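Local atomic coordinates of CCHC-type domain-containing protein (PDB entry 7C45), a protein that probably acts as a 3'-5' exoribonuclease that trims guide RNAs in Trypanosoma brucei. Residues Ala189-Val192 against Arg193-Leu196; Arg140-Gly143 against Met144-Leu148. One frame throughout, in Å; residues are numbered along the deposited sequence.

Interaction 1 of 2, residues Ala189-Val192 against Arg193-Leu196. With CA (calcium ion), chain E.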
loop_
_atom_site.group_PDB
_atom_site.type_symbol
_atom_site.label_atom_id
_atom_site.label_comp_id
_atom_site.label_asym_id
_atom_site.label_seq_id
_atom_site.Cartn_x
_atom_site.Cartn_y
_atom_site.Cartn_z
ATOM N N ALA A 189 -12.531 -3.865 1.082
ATOM C CA ALA A 189 -12.415 -3.319 -0.267
ATOM C C ALA A 189 -11.633 -2.016 -0.324
ATOM O O ALA A 189 -11.145 -1.658 -1.391
ATOM C CB ALA A 189 -13.799 -3.069 -0.865
ATOM N N GLY A 190 -11.481 -1.322 0.803
ATOM C CA GLY A 190 -11.033 0.064 0.751
ATOM C C GLY A 190 -9.603 0.226 0.270
ATOM O O GLY A 190 -9.314 1.095 -0.552
ATOM N N ASP A 191 -8.684 -0.602 0.771
ATOM C CA ASP A 191 -7.274 -0.328 0.506
ATOM C C ASP A 191 -6.924 -0.401 -0.977
ATOM O O ASP A 191 -6.121 0.407 -1.455
ATOM C CB ASP A 191 -6.372 -1.268 1.290
ATOM C CG ASP A 191 -6.301 -0.924 2.755
ATOM O OD1 ASP A 191 -6.663 0.205 3.133
ATOM O OD2 ASP A 191 -5.875 -1.796 3.533
ATOM N N VAL A 192 -7.481 -1.369 -1.726
ATOM C CA VAL A 192 -7.037 -1.498 -3.111
ATOM C C VAL A 192 -7.546 -0.337 -3.955
ATOM O O VAL A 192 -6.887 0.055 -4.920
ATOM C CB VAL A 192 -7.432 -2.840 -3.749
ATOM C CG1 VAL A 192 -6.515 -3.974 -3.227
ATOM C CG2 VAL A 192 -8.930 -3.144 -3.550
ATOM N N ARG A 193 -8.710 0.223 -3.612
ATOM C CA ARG A 193 -9.133 1.465 -4.268
ATOM C C ARG A 193 -8.091 2.552 -4.053
ATOM O O ARG A 193 -7.698 3.253 -4.988
ATOM C CB ARG A 193 -10.484 1.947 -3.729
ATOM C CG ARG A 193 -11.689 1.078 -4.022
ATOM C CD ARG A 193 -12.959 1.859 -3.699
ATOM N NE ARG A 193 -14.128 1.014 -3.624
ATOM C CZ ARG A 193 -14.670 0.573 -2.493
ATOM N NH1 ARG A 193 -14.132 0.876 -1.316
ATOM N NH2 ARG A 193 -15.740 -0.204 -2.534
ATOM N N HIS A 194 -7.648 2.705 -2.810
ATOM C CA HIS A 194 -6.643 3.711 -2.477
ATOM C C HIS A 194 -5.317 3.429 -3.160
ATOM O O HIS A 194 -4.647 4.344 -3.617
ATOM C CB HIS A 194 -6.451 3.757 -0.967
ATOM C CG HIS A 194 -7.686 4.144 -0.229
ATOM N ND1 HIS A 194 -8.609 5.031 -0.738
ATOM C CD2 HIS A 194 -8.153 3.758 0.977
ATOM C CE1 HIS A 194 -9.597 5.175 0.126
ATOM N NE2 HIS A 194 -9.344 4.416 1.174
ATOM N N ILE A 195 -4.932 2.160 -3.248
ATOM C CA ILE A 195 -3.701 1.809 -3.938
ATOM C C ILE A 195 -3.776 2.199 -5.407
ATOM O O ILE A 195 -2.828 2.764 -5.958
ATOM C CB ILE A 195 -3.413 0.307 -3.772
ATOM C CG1 ILE A 195 -3.040 0.047 -2.314
ATOM C CG2 ILE A 195 -2.280 -0.099 -4.700
ATOM C CD1 ILE A 195 -2.979 -1.464 -1.910
ATOM N N LEU A 196 -4.885 1.873 -6.072
ATOM C CA LEU A 196 -4.962 2.167 -7.496
ATOM C C LEU A 196 -4.973 3.674 -7.728
ATOM O O LEU A 196 -4.285 4.183 -8.618
ATOM C CB LEU A 196 -6.190 1.480 -8.110
ATOM C CG LEU A 196 -6.329 1.556 -9.638
ATOM C CD1 LEU A 196 -5.224 0.774 -10.318
ATOM C CD2 LEU A 196 -7.706 1.080 -10.125
HETATM CA CA CA E . -6.367 -4.145 3.793
HETATM O O HOH W 1 -8.762 -2.741 3.078
HETATM O O HOH W 2 -7.618 -3.326 5.778
#
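The carbonyl oxygen of Asp191 takes the N-H of Ile195 from almost straight ahead, with 2.8 Å from Asp191 O to Ile195 N. The Ile195 side chain crowds the same oxygen: its CG1 methylene comes down to 3.2 Å from Asp191 O, and the CD1 methyl behind it also lies close. One residue earlier, Gly190 O accepts the N-H of His194 in the carbonyl plane, with 3.2 Å between Gly190 O and His194 N. That oxygen also sits over one face of the His194 imidazole, offset toward its rim. Val192 O repeats the backbone pattern with Leu196 N.

All of this is helix 182-202 of the 3'-5' exonuclease domain, an RNase H-like fold, and Asp191 is consistent with the last acidic residue of the DEDD signature. The bond from CA to CB of Asp191 points away from residues 193-196, and with CG anti to the carbonyl carbon (chi1 -75°) Asp191 OD2 reaches the calcium ion at 2.4 Å. Asp41, Glu43 and an RNA phosphate share that metal. Two waters also belong to the shell; the more distant one, 2.9 Å from the calcium, accepts the N-H of Asp191. Asp191 thus binds the metal directly through OD2 and, through its backbone N-H, holds one of the waters bound to it.

On another side of the helix, Arg193 runs out extended from CG to NE and lays one face of its guanidinium against the methyl of Ala189, with 3.8 Å from Arg193 NH2 to Ala189 CB. The polar rim is held elsewhere: NH1 makes a salt bridge with Glu186 and NE bonds to Tyr14 O. The side chain of Val192 packs on strands 37-44, 57-64 and 70-74.

Interaction 2 of 2, residues Arg140-Gly143 against Met144-Leu148; sequences RRSG and MGYVL. With nucleotides of chain B.
Ser142 OG lies 3.7 Å from Tyr146 CD1, and the two side chains meet the base of U6 of the RNA in different ways, the serine at its N3 edge and the ring over a face. As for hydrogen bonds, the base gives its imino N-H to the serine hydroxyl, a nearly straight bond of 2.7 Å between U6 N3 and Ser142 OG. Gly143 O accepts the N-H of Val147 at 3.0 Å from Gly143 O to Val147 N.

That second bond closes the first turn of helix 144-152, with Gly143 as its N-cap. The amino end of the helix faces the RNA backbone: Met144 N donates to OP1 of U9 over 3.3 Å, and the helix dipole would probably add to the pull on the phosphate.

The flat contacts lie on opposite faces of U6. Tyr146, CG anti to the backbone nitrogen (chi1 -174°), puts its ring nearly parallel beneath the base, with U6 N3 over the ring centre; Arg292 makes a cation-pi contact with the same tyrosine. Against the other face lies the guanidinium of Arg140, also nearly parallel, with 3.3 Å from Arg140 NH2 to U6 C5. In the nonpolar packing, Val147 CG2 rests on Ser142 CB at 3.9 Å.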
loop_
_atom_site.group_PDB
_atom_site.type_symbol
_atom_site.label_atom_id
_atom_site.label_comp_id
_atom_site.label_asym_id
_atom_site.label_seq_id
_atom_site.Cartn_x
_atom_site.Cartn_y
_atom_site.Cartn_z
ATOM N N ARG A 140 11.347 6.247 7.017
ATOM C CA ARG A 140 10.121 5.809 7.673
ATOM C C ARG A 140 9.110 5.233 6.677
ATOM O O ARG A 140 8.909 5.769 5.591
ATOM C CB ARG A 140 9.509 6.998 8.402
ATOM C CG ARG A 140 8.202 6.766 9.104
ATOM C CD ARG A 140 7.828 8.027 9.858
ATOM N NE ARG A 140 6.783 7.800 10.845
ATOM C CZ ARG A 140 6.508 8.640 11.834
ATOM N NH1 ARG A 140 5.538 8.365 12.693
ATOM N NH2 ARG A 140 7.213 9.757 11.965
ATOM N N ARG A 141 8.445 4.158 7.083
ATOM C CA ARG A 141 7.251 3.671 6.399
ATOM C C ARG A 141 6.030 4.348 7.004
ATOM O O ARG A 141 5.752 4.192 8.198
ATOM C CB ARG A 141 7.113 2.154 6.525
ATOM C CG ARG A 141 8.158 1.344 5.799
ATOM C CD ARG A 141 7.890 -0.154 6.036
ATOM N NE ARG A 141 8.882 -1.011 5.398
ATOM C CZ ARG A 141 8.743 -1.514 4.177
ATOM N NH1 ARG A 141 7.636 -1.267 3.470
ATOM N NH2 ARG A 141 9.690 -2.272 3.678
ATOM N N SER A 142 5.292 5.071 6.183
ATOM C CA SER A 142 4.081 5.728 6.641
ATOM C C SER A 142 2.867 4.869 6.328
ATOM O O SER A 142 2.859 4.097 5.371
ATOM C CB SER A 142 3.944 7.113 6.011
ATOM O OG SER A 142 4.981 7.937 6.507
ATOM N N GLY A 143 1.855 4.990 7.174
ATOM C CA GLY A 143 0.631 4.247 6.982
ATOM C C GLY A 143 -0.189 4.818 5.832
ATOM O O GLY A 143 0.033 5.919 5.351
ATOM N N MET A 144 -1.181 4.035 5.413
ATOM C CA MET A 144 -2.010 4.398 4.272
ATOM C C MET A 144 -2.680 5.756 4.455
ATOM O O MET A 144 -2.788 6.538 3.504
ATOM C CB MET A 144 -3.059 3.304 4.060
ATOM C CG MET A 144 -4.090 3.585 3.016
ATOM S SD MET A 144 -3.436 3.653 1.347
ATOM C CE MET A 144 -3.360 1.902 0.961
ATOM N N GLY A 145 -3.155 6.051 5.661
ATOM C CA GLY A 145 -3.850 7.314 5.870
ATOM C C GLY A 145 -2.960 8.518 5.622
ATOM O O GLY A 145 -3.349 9.468 4.938
ATOM N N TYR A 146 -1.748 8.479 6.176
ATOM C CA TYR A 146 -0.773 9.545 5.981
ATOM C C TYR A 146 -0.369 9.679 4.518
ATOM O O TYR A 146 -0.235 10.796 3.997
ATOM C CB TYR A 146 0.455 9.268 6.846
ATOM C CG TYR A 146 1.479 10.390 6.818
ATOM C CD1 TYR A 146 2.423 10.473 5.814
ATOM C CD2 TYR A 146 1.486 11.360 7.804
ATOM C CE1 TYR A 146 3.340 11.501 5.785
ATOM C CE2 TYR A 146 2.408 12.377 7.798
ATOM C CZ TYR A 146 3.336 12.444 6.789
ATOM O OH TYR A 146 4.255 13.465 6.767
ATOM N N VAL A 147 -0.126 8.554 3.843
ATOM C CA VAL A 147 0.275 8.646 2.447
ATOM C C VAL A 147 -0.866 9.186 1.609
ATOM O O VAL A 147 -0.657 10.006 0.710
ATOM C CB VAL A 147 0.754 7.289 1.923
ATOM C CG1 VAL A 147 1.097 7.421 0.436
ATOM C CG2 VAL A 147 1.920 6.824 2.712
ATOM N N LEU A 148 -2.090 8.734 1.882
ATOM C CA LEU A 148 -3.234 9.231 1.129
ATOM C C LEU A 148 -3.342 10.752 1.233
ATOM O O LEU A 148 -3.512 11.439 0.224
ATOM C CB LEU A 148 -4.510 8.549 1.618
ATOM C CG LEU A 148 -4.888 7.277 0.877
ATOM C CD1 LEU A 148 -6.114 6.677 1.547
ATOM C CD2 LEU A 148 -5.158 7.581 -0.596
ATOM P P U B 6 3.002 12.422 15.140
ATOM O OP1 U B 6 2.181 12.117 16.325
ATOM O OP2 U B 6 4.440 12.086 15.140
ATOM O "O5'" U B 6 2.384 11.695 13.876
ATOM C "C5'" U B 6 1.026 11.872 13.513
ATOM C "C4'" U B 6 0.560 10.737 12.634
ATOM O "O4'" U B 6 1.201 10.846 11.337
ATOM C "C3'" U B 6 0.885 9.333 13.144
ATOM O "O3'" U B 6 -0.134 8.455 12.693
ATOM C "C2'" U B 6 2.177 9.004 12.405
ATOM O "O2'" U B 6 2.455 7.630 12.244
ATOM C "C1'" U B 6 1.928 9.666 11.062
ATOM N N1 U B 6 3.152 10.035 10.354
ATOM C C2 U B 6 3.491 9.263 9.267
ATOM O O2 U B 6 2.830 8.308 8.892
ATOM N N3 U B 6 4.628 9.654 8.610
ATOM C C4 U B 6 5.442 10.700 8.952
ATOM O O4 U B 6 6.443 10.913 8.261
ATOM C C5 U B 6 5.026 11.440 10.105
ATOM C C6 U B 6 3.921 11.099 10.769
ATOM P P U B 8 2.501 2.854 11.990
ATOM O OP1 U B 8 2.902 2.223 13.266
ATOM O OP2 U B 8 2.968 4.236 11.717
ATOM O "O5'" U B 8 2.919 1.839 10.851
ATOM C "C5'" U B 8 3.308 2.296 9.571
ATOM C "C4'" U B 8 3.570 1.134 8.661
ATOM O "O4'" U B 8 4.622 0.310 9.214
ATOM C "C3'" U B 8 2.419 0.167 8.445
ATOM O "O3'" U B 8 1.507 0.645 7.479
ATOM C "C2'" U B 8 3.137 -1.106 8.023
ATOM O "O2'" U B 8 3.556 -1.022 6.663
ATOM C "C1'" U B 8 4.389 -1.039 8.899
ATOM N N1 U B 8 4.242 -1.763 10.185
ATOM C C2 U B 8 4.430 -3.120 10.170
ATOM O O2 U B 8 4.654 -3.728 9.144
ATOM N N3 U B 8 4.309 -3.730 11.402
ATOM C C4 U B 8 4.060 -3.074 12.598
ATOM O O4 U B 8 3.983 -3.717 13.649
ATOM C C5 U B 8 3.908 -1.655 12.515
ATOM C C6 U B 8 4.009 -1.056 11.329
ATOM P P U B 9 -0.041 0.222 7.538
ATOM O OP1 U B 9 -0.701 0.949 6.425
ATOM O OP2 U B 9 -0.486 0.439 8.934
ATOM O "O5'" U B 9 0.000 -1.346 7.279
ATOM C "C5'" U B 9 -0.013 -1.893 5.965
ATOM C "C4'" U B 9 0.107 -3.407 5.936
ATOM O "O4'" U B 9 1.232 -3.868 6.720
ATOM C "C3'" U B 9 -1.060 -4.219 6.473
ATOM O "O3'" U B 9 -2.137 -4.287 5.570
ATOM C "C2'" U B 9 -0.421 -5.570 6.764
ATOM O "O2'" U B 9 -0.251 -6.340 5.579
ATOM C "C1'" U B 9 0.957 -5.144 7.256
ATOM N N1 U B 9 1.009 -5.058 8.726
ATOM C C2 U B 9 1.081 -6.247 9.453
ATOM O O2 U B 9 1.104 -7.354 8.952
ATOM N N3 U B 9 1.124 -6.104 10.813
ATOM C C4 U B 9 1.098 -4.915 11.514
ATOM O O4 U B 9 1.141 -4.950 12.742
ATOM C C5 U B 9 1.017 -3.737 10.697
ATOM C C6 U B 9 0.975 -3.841 9.361
#

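How the interactions relate
Interaction 1 lies within helix 182-202, and interaction 2 joins the loop 140-143 to the start of helix 144-152; the centres of the two contacts are about 13 Å apart. They join directly through the side of helix 144-152 that faces helix 182-202. Met144 is the main link: its SD lies 3.8 Å from His194 CB, and its CE 3.8 Å from Ile195 CG1. Leu148 CD1 adds a third contact, 3.5 Å from His194 CG. Both regions meet the RNA: residues 140-148 hold U6 by its base and U9 by its phosphate, while Asp191 binds a calcium ion that also binds an RNA phosphate and lies about 7 Å from the nearest part of the Met144 side chain.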